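Local structure of putative hexose oxidase (Nonomuraea sp. ATCC 39727, 5AWV) at residues A[58-64]-A[103-109]; A[173-177]-A[415-420]; A[291-297]-A[309-315]. The protein uses covalently attached FAD and probably oxidises the sugar of teicoplanin-type glycopeptides, with which it is seen in complex. One frame throughout, in Å; residues are numbered along the deposited sequence.

Contact 1 (A[58-64]-A[103-109]); sequences PDYIHLV and KVIIDMS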
loop_
_atom_site.group_PDB
_atom_site.type_symbol
_atom_site.label_atom_id
_atom_site.label_comp_id
_atom_site.label_asym_id
_atom_site.label_seq_id
_atom_site.Cartn_x
_atom_site.Cartn_y
_atom_site.Cartn_z
ATOM N N PRO A 58 -21.977 -3.792 -5.430
ATOM C CA PRO A 58 -22.210 -2.544 -6.100
ATOM C C PRO A 58 -23.204 -2.665 -7.276
ATOM O O PRO A 58 -23.302 -3.725 -7.895
ATOM C CB PRO A 58 -20.806 -2.151 -6.618
ATOM C CG PRO A 58 -20.062 -3.425 -6.650
ATOM C CD PRO A 58 -20.585 -4.279 -5.589
ATOM N N ASP A 59 -23.843 -1.552 -7.609
ATOM C CA ASP A 59 -24.672 -1.476 -8.826
ATOM C C ASP A 59 -23.854 -1.777 -10.075
ATOM O O ASP A 59 -24.313 -2.476 -10.988
ATOM C CB ASP A 59 -25.319 -0.094 -8.965
ATOM C CG ASP A 59 -26.342 0.206 -7.848
ATOM O OD1 ASP A 59 -26.803 -0.709 -7.106
ATOM O OD2 ASP A 59 -26.683 1.363 -7.707
ATOM N N TYR A 60 -22.642 -1.201 -10.145
ATOM C CA TYR A 60 -21.759 -1.570 -11.228
ATOM C C TYR A 60 -20.350 -1.338 -10.788
ATOM O O TYR A 60 -20.134 -0.605 -9.798
ATOM C CB TYR A 60 -22.036 -0.795 -12.550
ATOM C CG TYR A 60 -22.078 0.698 -12.521
ATOM C CD1 TYR A 60 -23.266 1.406 -12.155
ATOM C CD2 TYR A 60 -20.964 1.456 -12.918
ATOM C CE1 TYR A 60 -23.282 2.811 -12.147
ATOM C CE2 TYR A 60 -20.992 2.802 -12.874
ATOM C CZ TYR A 60 -22.153 3.496 -12.492
ATOM O OH TYR A 60 -22.073 4.913 -12.466
ATOM N N ILE A 61 -19.411 -1.919 -11.524
ATOM C CA ILE A 61 -17.990 -1.582 -11.395
ATOM C C ILE A 61 -17.509 -0.937 -12.723
ATOM O O ILE A 61 -17.671 -1.490 -13.788
ATOM C CB ILE A 61 -17.209 -2.867 -11.013
ATOM C CG1 ILE A 61 -17.782 -3.408 -9.723
ATOM C CG2 ILE A 61 -15.713 -2.600 -10.840
ATOM C CD1 ILE A 61 -17.385 -4.795 -9.310
ATOM N N HIS A 62 -16.927 0.244 -12.640
ATOM C CA HIS A 62 -16.524 1.013 -13.782
ATOM C C HIS A 62 -15.029 0.887 -13.993
ATOM O O HIS A 62 -14.191 1.421 -13.187
ATOM C CB HIS A 62 -16.947 2.457 -13.499
ATOM C CG HIS A 62 -17.342 3.244 -14.690
ATOM N ND1 HIS A 62 -18.107 4.390 -14.596
ATOM C CD2 HIS A 62 -17.023 3.106 -15.999
ATOM C CE1 HIS A 62 -18.266 4.901 -15.802
ATOM N NE2 HIS A 62 -17.608 4.147 -16.667
ATOM N N LEU A 63 -14.684 0.169 -15.054
ATOM C CA LEU A 63 -13.292 0.077 -15.501
ATOM C C LEU A 63 -12.933 1.250 -16.330
ATOM O O LEU A 63 -13.653 1.569 -17.295
ATOM C CB LEU A 63 -13.103 -1.182 -16.365
ATOM C CG LEU A 63 -13.062 -2.470 -15.587
ATOM C CD1 LEU A 63 -13.207 -3.693 -16.502
ATOM C CD2 LEU A 63 -11.793 -2.631 -14.733
ATOM N N VAL A 64 -11.839 1.917 -15.964
ATOM C CA VAL A 64 -11.456 3.114 -16.606
ATOM C C VAL A 64 -9.985 3.031 -17.097
ATOM O O VAL A 64 -9.122 2.592 -16.379
ATOM C CB VAL A 64 -11.637 4.319 -15.659
ATOM C CG1 VAL A 64 -13.098 4.552 -15.359
ATOM C CG2 VAL A 64 -10.842 4.153 -14.351
ATOM N N LYS A 103 -22.039 1.872 -3.942
ATOM C CA LYS A 103 -22.796 1.475 -5.096
ATOM C C LYS A 103 -22.039 1.445 -6.388
ATOM O O LYS A 103 -22.504 0.811 -7.353
ATOM C CB LYS A 103 -24.001 2.421 -5.235
ATOM C CG LYS A 103 -24.950 2.392 -4.058
ATOM C CD LYS A 103 -25.649 1.056 -3.863
ATOM C CE LYS A 103 -26.405 1.039 -2.538
ATOM N NZ LYS A 103 -27.163 -0.242 -2.470
ATOM N N VAL A 104 -20.986 2.220 -6.492
ATOM C CA VAL A 104 -20.141 2.113 -7.650
ATOM C C VAL A 104 -18.704 1.950 -7.216
ATOM O O VAL A 104 -18.219 2.727 -6.391
ATOM C CB VAL A 104 -20.259 3.374 -8.476
ATOM C CG1 VAL A 104 -19.359 3.320 -9.652
ATOM C CG2 VAL A 104 -21.693 3.485 -9.048
ATOM N N ILE A 105 -17.999 1.000 -7.825
ATOM C CA ILE A 105 -16.532 0.941 -7.686
ATOM C C ILE A 105 -15.881 1.448 -8.954
ATOM O O ILE A 105 -16.218 0.989 -10.040
ATOM C CB ILE A 105 -16.078 -0.497 -7.349
ATOM C CG1 ILE A 105 -16.684 -0.876 -6.032
ATOM C CG2 ILE A 105 -14.544 -0.562 -7.302
ATOM C CD1 ILE A 105 -16.402 -2.275 -5.571
ATOM N N ILE A 106 -15.039 2.472 -8.865
ATOM C CA ILE A 106 -14.179 2.807 -9.950
ATOM C C ILE A 106 -12.870 1.969 -9.790
ATOM O O ILE A 106 -12.064 2.209 -8.885
ATOM C CB ILE A 106 -13.888 4.303 -10.033
ATOM C CG1 ILE A 106 -15.242 5.050 -10.201
ATOM C CG2 ILE A 106 -12.952 4.592 -11.176
ATOM C CD1 ILE A 106 -15.127 6.565 -10.181
ATOM N N ASP A 107 -12.677 1.050 -10.727
ATOM C CA ASP A 107 -11.620 0.072 -10.664
ATOM C C ASP A 107 -10.507 0.514 -11.600
ATOM O O ASP A 107 -10.739 0.728 -12.785
ATOM C CB ASP A 107 -12.152 -1.315 -11.021
ATOM C CG ASP A 107 -11.088 -2.422 -10.826
ATOM O OD1 ASP A 107 -9.952 -2.249 -11.347
ATOM O OD2 ASP A 107 -11.392 -3.396 -10.102
ATOM N N MET A 108 -9.300 0.673 -11.063
ATOM C CA MET A 108 -8.164 1.233 -11.802
ATOM C C MET A 108 -7.244 0.245 -12.495
ATOM O O MET A 108 -6.152 0.655 -13.000
ATOM C CB MET A 108 -7.327 2.099 -10.896
ATOM C CG MET A 108 -8.110 3.153 -10.080
ATOM S SD MET A 108 -9.006 4.424 -11.003
ATOM C CE MET A 108 -7.732 5.611 -11.054
ATOM N N SER A 109 -7.688 -0.987 -12.586
ATOM C CA SER A 109 -6.923 -2.134 -13.122
ATOM C C SER A 109 -6.267 -1.851 -14.487
ATOM O O SER A 109 -5.138 -2.343 -14.766
ATOM C CB SER A 109 -7.827 -3.334 -13.351
ATOM O OG SER A 109 -8.282 -3.992 -12.208
HETATM O O HOH W 1 -9.327 0.226 -15.017
#
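Val104 CG2 lies over one face of the Tyr60 ring, 3.8 Å from the ring centroid and 24° off the ring normal, a CH-pi contact. Tyr60 CG sits between its backbone N and carbonyl carbon (chi1 53°), which swings the ring across the neighbouring valine. On the other face, Ile61 and Ile105 run side by side, and Ile61 CG2 also meets Asp107 CB at 3.8 Å. The backbones between these faces form a parallel ladder, its short axes 22° apart: His62 N donates to Ile105 O at 2.8 Å and Asp107 N to His62 O at 2.9 Å, whereas the bond from Ile105 N to Tyr60 O is weak. Both strands belong to the four-stranded sheet of the FAD-binding domain, where 104-107 is inserted between 60-63 and 84-87, strands connected by helix 67-80, which covers the Tyr60 and His62 face. Past the ladder, one water donates to Val64 O and Asp107 O. Asp107 OD1 accepts from Ser109 N (2.9 Å) in an Asx turn and from Ser109 OG (2.6 Å), while OD2 forms a salt bridge with Arg48. Met108 SD touches Val64 CG2 at 3.8 Å, and its side chain reaches the bound FAD.

Contact 2 (A[173-177]-A[415-420]); sequences GSVVD and TALPQR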
loop_
_atom_site.group_PDB
_atom_site.type_symbol
_atom_site.label_atom_id
_atom_site.label_comp_id
_atom_site.label_asym_id
_atom_site.label_seq_id
_atom_site.Cartn_x
_atom_site.Cartn_y
_atom_site.Cartn_z
ATOM N N GLY A 173 13.909 6.515 3.254
ATOM C CA GLY A 173 12.664 7.157 3.609
ATOM C C GLY A 173 11.394 6.481 3.126
ATOM O O GLY A 173 11.392 5.317 2.641
ATOM N N SER A 174 10.284 7.173 3.315
ATOM C CA SER A 174 8.955 6.727 2.819
ATOM C C SER A 174 8.870 6.971 1.334
ATOM O O SER A 174 9.586 7.873 0.797
ATOM C CB SER A 174 7.859 7.481 3.514
ATOM O OG SER A 174 6.593 7.209 2.967
ATOM N N VAL A 175 8.043 6.181 0.648
ATOM C CA VAL A 175 7.755 6.504 -0.750
ATOM C C VAL A 175 7.307 7.968 -0.932
ATOM O O VAL A 175 7.531 8.551 -2.001
ATOM C CB VAL A 175 6.739 5.566 -1.434
ATOM C CG1 VAL A 175 7.246 4.164 -1.304
ATOM C CG2 VAL A 175 5.374 5.681 -0.848
ATOM N N VAL A 176 6.644 8.551 0.096
ATOM C CA VAL A 176 6.176 9.941 -0.056
ATOM C C VAL A 176 7.281 10.944 -0.115
ATOM O O VAL A 176 7.024 12.043 -0.561
ATOM C CB VAL A 176 5.094 10.397 0.927
ATOM C CG1 VAL A 176 3.891 9.525 0.752
ATOM C CG2 VAL A 176 5.552 10.430 2.391
ATOM N N ASP A 177 8.480 10.594 0.314
ATOM C CA ASP A 177 9.601 11.501 0.273
ATOM C C ASP A 177 10.135 11.619 -1.177
ATOM O O ASP A 177 10.985 12.495 -1.479
ATOM C CB ASP A 177 10.678 11.026 1.306
ATOM C CG ASP A 177 10.126 11.054 2.772
ATOM O OD1 ASP A 177 9.253 11.969 3.020
ATOM O OD2 ASP A 177 10.529 10.179 3.616
ATOM N N THR A 415 5.424 16.608 5.326
ATOM C CA THR A 415 4.507 15.724 4.625
ATOM C C THR A 415 3.338 15.494 5.500
ATOM O O THR A 415 3.316 15.944 6.632
ATOM C CB THR A 415 5.121 14.331 4.245
ATOM O OG1 THR A 415 5.319 13.538 5.432
ATOM C CG2 THR A 415 6.403 14.514 3.495
ATOM N N ALA A 416 2.354 14.761 5.005
ATOM C CA ALA A 416 1.161 14.458 5.801
ATOM C C ALA A 416 1.421 13.327 6.862
ATOM O O ALA A 416 0.613 13.158 7.802
ATOM C CB ALA A 416 -0.032 14.144 4.933
ATOM N N LEU A 417 2.570 12.670 6.786
ATOM C CA LEU A 417 2.968 11.690 7.836
ATOM C C LEU A 417 3.610 12.418 9.018
ATOM O O LEU A 417 4.729 12.912 8.877
ATOM C CB LEU A 417 3.955 10.687 7.278
ATOM C CG LEU A 417 3.625 9.810 6.138
ATOM C CD1 LEU A 417 4.864 8.983 5.746
ATOM C CD2 LEU A 417 2.440 8.895 6.512
ATOM N N PRO A 418 2.955 12.446 10.170
ATOM C CA PRO A 418 3.507 13.246 11.296
ATOM C C PRO A 418 4.616 12.508 12.099
ATOM O O PRO A 418 5.312 13.126 12.854
ATOM C CB PRO A 418 2.312 13.492 12.158
ATOM C CG PRO A 418 1.453 12.264 11.952
ATOM C CD PRO A 418 1.633 11.879 10.533
ATOM N N GLN A 419 4.694 11.185 11.973
ATOM C CA GLN A 419 5.603 10.382 12.801
ATOM C C GLN A 419 6.947 10.305 12.156
ATOM O O GLN A 419 7.176 9.478 11.286
ATOM C CB GLN A 419 5.041 8.958 13.044
ATOM C CG GLN A 419 3.759 8.981 13.819
ATOM C CD GLN A 419 2.496 9.000 12.947
ATOM O OE1 GLN A 419 2.553 9.086 11.724
ATOM N NE2 GLN A 419 1.354 8.823 13.576
ATOM N N ARG A 420 7.826 11.205 12.577
ATOM C CA ARG A 420 9.132 11.367 11.993
ATOM C C ARG A 420 10.236 11.230 13.032
ATOM O O ARG A 420 11.377 11.667 12.840
ATOM C CB ARG A 420 9.210 12.695 11.213
ATOM C CG ARG A 420 8.349 12.723 9.974
ATOM C CD ARG A 420 8.791 11.728 8.908
ATOM N NE ARG A 420 8.071 11.943 7.647
ATOM C CZ ARG A 420 8.443 11.522 6.449
ATOM N NH1 ARG A 420 9.553 10.838 6.285
ATOM N NH2 ARG A 420 7.671 11.814 5.366
#
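A buried salt bridge between two loops, Asp177 with Arg420, joins the FAD-binding domain to the loop that links strands 395-402 and 424-432 of the seven-stranded antiparallel sheet. Each loop contains an ST turn: Ser174 OG accepts from Val176 N, and Thr415 OG1 accepts from Leu417 N. Segment 173-177 follows helix 169-172 and leads into strand 179-187.

The ion pair is bidentate and end-on. Arg420 NH1 reaches Asp177 OD2 at 2.9 Å with a nearly straight bond (170°), and NH2 reaches Asp177 OD1 at 2.8 Å but at a more bent 139°. Both oxygens use their syn lone pairs. The carboxylate and guanidinium planes are 30° apart, so the match is not coplanar: OD2 stays in the guanidinium plane while OD1 is tilted from it. A bend at chi2 turns the arginine chain toward the aspartate.

Second-shell bonds fix both partners. Asp177 OD2 also accepts from Ser174 N, which comes from above the carboxylate plane, and Arg420 NH1 has a further acceptor in Val407 O. Two bonds therefore grip OD2, and both terminal nitrogens of the arginine have two acceptors each.

Beside the polar pair, Leu417 CD1 packs against Val176 CG2 at 3.7 Å and against Ser174 OG at the same distance of 3.7 Å; the serine hydroxyl is itself bonded to Gly164 O. Leu417 and Ser174 lie near the FAD-binding residues Tyr470 and Tyr165, respectively, which places the junction close to the cofactor pocket, the Ser174 side chain about 7 Å from the FAD. The hydroxyl of Thr415 serves both its own turn and the ion pair, since Arg420 NH2 donates to Thr415 OG1 at 2.9 Å within the guanidinium plane.

Contact 3 (A[291-297]-A[309-315]); sequences LWSQLMI and FMMPIQV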
loop_
_atom_site.group_PDB
_atom_site.type_symbol
_atom_site.label_atom_id
_atom_site.label_comp_id
_atom_site.label_asym_id
_atom_site.label_seq_id
_atom_site.Cartn_x
_atom_site.Cartn_y
_atom_site.Cartn_z
ATOM N N LEU A 291 20.204 -1.680 7.339
ATOM C CA LEU A 291 19.653 -2.907 7.930
ATOM C C LEU A 291 18.186 -2.729 8.252
ATOM O O LEU A 291 17.707 -1.643 8.712
ATOM C CB LEU A 291 20.400 -3.221 9.256
ATOM C CG LEU A 291 19.997 -4.492 10.016
ATOM C CD1 LEU A 291 21.158 -5.159 10.770
ATOM C CD2 LEU A 291 18.827 -4.266 10.981
ATOM N N TRP A 292 17.477 -3.793 8.061
ATOM C CA TRP A 292 16.106 -3.889 8.460
ATOM C C TRP A 292 15.780 -5.283 8.949
ATOM O O TRP A 292 16.305 -6.281 8.484
ATOM C CB TRP A 292 15.206 -3.597 7.232
ATOM C CG TRP A 292 13.721 -3.724 7.538
ATOM C CD1 TRP A 292 12.873 -2.778 8.073
ATOM C CD2 TRP A 292 12.916 -4.853 7.243
ATOM N NE1 TRP A 292 11.616 -3.269 8.176
ATOM C CE2 TRP A 292 11.590 -4.539 7.655
ATOM C CE3 TRP A 292 13.175 -6.097 6.679
ATOM C CZ2 TRP A 292 10.549 -5.464 7.580
ATOM C CZ3 TRP A 292 12.134 -7.041 6.625
ATOM C CH2 TRP A 292 10.829 -6.699 7.022
ATOM N N SER A 293 14.894 -5.327 9.908
ATOM C CA SER A 293 14.398 -6.594 10.429
ATOM C C SER A 293 13.009 -6.458 10.908
ATOM O O SER A 293 12.513 -5.351 11.148
ATOM C CB SER A 293 15.320 -7.080 11.568
ATOM O OG SER A 293 15.218 -6.230 12.693
ATOM N N GLN A 294 12.346 -7.586 11.023
ATOM C CA GLN A 294 11.130 -7.571 11.783
ATOM C C GLN A 294 10.933 -8.751 12.689
ATOM O O GLN A 294 11.148 -9.872 12.258
ATOM C CB GLN A 294 9.900 -7.393 10.872
ATOM C CG GLN A 294 9.539 -8.447 9.938
ATOM C CD GLN A 294 8.190 -8.121 9.210
ATOM O OE1 GLN A 294 7.787 -6.996 9.074
ATOM N NE2 GLN A 294 7.526 -9.133 8.758
ATOM N N LEU A 295 10.527 -8.467 13.899
ATOM C CA LEU A 295 10.320 -9.474 14.909
ATOM C C LEU A 295 8.899 -9.921 14.884
ATOM O O LEU A 295 8.018 -9.193 15.214
ATOM C CB LEU A 295 10.822 -8.989 16.272
ATOM C CG LEU A 295 10.652 -9.966 17.478
ATOM C CD1 LEU A 295 11.391 -11.301 17.271
ATOM C CD2 LEU A 295 11.050 -9.338 18.769
ATOM N N MET A 296 8.680 -11.169 14.486
ATOM C CA MET A 296 7.359 -11.682 14.269
ATOM C C MET A 296 7.062 -12.669 15.402
ATOM O O MET A 296 7.727 -13.690 15.489
ATOM C CB MET A 296 7.285 -12.330 12.942
ATOM C CG MET A 296 7.615 -11.367 11.741
ATOM S SD MET A 296 8.077 -12.257 10.239
ATOM C CE MET A 296 6.429 -12.626 9.733
ATOM N N ILE A 297 6.141 -12.296 16.272
ATOM C CA ILE A 297 5.837 -13.014 17.479
ATOM C C ILE A 297 4.465 -13.622 17.205
ATOM O O ILE A 297 3.432 -13.077 17.589
ATOM C CB ILE A 297 5.838 -12.145 18.712
ATOM C CG1 ILE A 297 7.106 -11.307 18.829
ATOM C CG2 ILE A 297 5.652 -12.994 19.969
ATOM C CD1 ILE A 297 6.965 -10.198 19.815
ATOM N N PHE A 309 7.409 -17.734 15.153
ATOM C CA PHE A 309 8.130 -16.866 16.028
ATOM C C PHE A 309 9.509 -16.751 15.423
ATOM O O PHE A 309 10.318 -17.677 15.528
ATOM C CB PHE A 309 8.162 -17.507 17.419
ATOM C CG PHE A 309 8.514 -16.564 18.553
ATOM C CD1 PHE A 309 9.099 -15.273 18.347
ATOM C CD2 PHE A 309 8.319 -16.969 19.850
ATOM C CE1 PHE A 309 9.452 -14.508 19.388
ATOM C CE2 PHE A 309 8.593 -16.134 20.913
ATOM C CZ PHE A 309 9.164 -14.885 20.691
ATOM N N MET A 310 9.771 -15.639 14.690
ATOM C CA MET A 310 10.968 -15.512 13.915
ATOM C C MET A 310 11.301 -14.044 13.615
ATOM O O MET A 310 10.468 -13.187 13.802
ATOM C CB MET A 310 10.798 -16.267 12.631
ATOM C CG MET A 310 9.592 -15.858 11.851
ATOM S SD MET A 310 9.766 -16.558 10.215
ATOM C CE MET A 310 8.095 -16.224 9.749
ATOM N N MET A 311 12.497 -13.799 13.114
ATOM C CA MET A 311 12.995 -12.441 12.878
ATOM C C MET A 311 13.792 -12.452 11.615
ATOM O O MET A 311 15.001 -12.717 11.627
ATOM C CB MET A 311 13.772 -11.905 14.071
ATOM C CG MET A 311 14.218 -10.480 13.905
ATOM S SD MET A 311 15.123 -9.780 15.300
ATOM C CE MET A 311 16.750 -10.458 14.962
ATOM N N PRO A 312 13.127 -12.219 10.492
ATOM C CA PRO A 312 13.930 -12.027 9.281
ATOM C C PRO A 312 14.746 -10.729 9.378
ATOM O O PRO A 312 14.272 -9.701 9.978
ATOM C CB PRO A 312 12.870 -11.943 8.136
ATOM C CG PRO A 312 11.612 -12.404 8.786
ATOM C CD PRO A 312 11.688 -12.227 10.244
ATOM N N ILE A 313 15.922 -10.751 8.794
ATOM C CA ILE A 313 16.808 -9.611 8.747
ATOM C C ILE A 313 17.393 -9.492 7.344
ATOM O O ILE A 313 17.752 -10.509 6.699
ATOM C CB ILE A 313 17.985 -9.788 9.718
ATOM C CG1 ILE A 313 17.479 -10.247 11.071
ATOM C CG2 ILE A 313 18.864 -8.551 9.802
ATOM C CD1 ILE A 313 18.596 -10.847 11.896
ATOM N N GLN A 314 17.588 -8.263 6.896
ATOM C CA GLN A 314 18.395 -8.049 5.717
ATOM C C GLN A 314 19.251 -6.859 5.828
ATOM O O GLN A 314 18.875 -5.849 6.473
ATOM C CB GLN A 314 17.473 -7.957 4.503
ATOM C CG GLN A 314 16.500 -6.856 4.554
ATOM C CD GLN A 314 15.589 -6.773 3.272
ATOM O OE1 GLN A 314 15.656 -5.823 2.521
ATOM N NE2 GLN A 314 14.795 -7.751 3.075
ATOM N N VAL A 315 20.395 -6.906 5.180
ATOM C CA VAL A 315 21.296 -5.774 5.154
ATOM C C VAL A 315 21.808 -5.587 3.754
ATOM O O VAL A 315 22.067 -6.566 3.055
ATOM C CB VAL A 315 22.508 -6.046 6.078
ATOM C CG1 VAL A 315 23.428 -4.849 6.224
ATOM C CG2 VAL A 315 21.968 -6.398 7.437
#
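Met296 and Pro312 meet at about a right angle, Met296 SD settling against Pro312 CD (3.6 Å) and the neighbouring CG. The thioether then turns at chi3, bringing Met296 CE to 4.0 Å from Met310 CE, so the two methionines lie side by side, and Met296 also touches the proline ring. Pro312 has no N-H to give, yet the ladder continues around it: Gln294 N donates to Pro312 O at 3.0 Å, and Pro312 CD instead abuts Gln294 O. Farther along the same face, Gln314 CG meets the edge of the Trp292 indole at CE3, with ring and amide planes 80° apart.

The face bearing Leu291 and Ile297 is filled differently. Ile297 CG2 rests over the Phe309 ring, 4.2 Å from its centroid and 18° off the normal, while Leu295 CD1 approaches the edge of that ring and also meets Met311 CB. With CG anti to its backbone N (chi1 -163°), Phe309 lays its ring alongside the isoleucine. At the far end, Leu291 CD1 fits against Val315 CG2 at 3.6 Å. Helices 264-280 and 322-334 cover this face, and Ser293 OG is bonded there to Tyr278 and His329.

Paired bonds at both ends set the register, Trp292 with Gln314 and Met296 with Met310. Met296 N donates to Met310 O at 2.8 Å. In return, Met310 N donates to Met296 O at 2.9 Å. On the side of Trp292 and Met296, these two together with Gln294 and Pro312 pack against the bound glycopeptide. This antiparallel hairpin, central in the seven-stranded sheet, thus forms part of the substrate-side wall characteristic of the berberine-bridge-like flavin oxidases.

Overall arrangement
From the N terminus, contact 1 comes first: residues 103-109 return beside 58-64, closing a loop of 38 residues and tying together two strands of the FAD-binding domain beside the cofactor. Contact 2 opens later, at 173-177, and closes only at 415-420, a span that includes most of the seven-stranded sheet; contact 3, the hairpin of 291-297 and 309-315, falls wholly within that span. None of the three cross. The centres of contacts 1 and 3 are about 38 Å apart, on opposite sides of the chain's centre. Contact 2 lies about 22 Å from contact 3, centre to centre, and links the flavin domain to the sheet that faces the substrate.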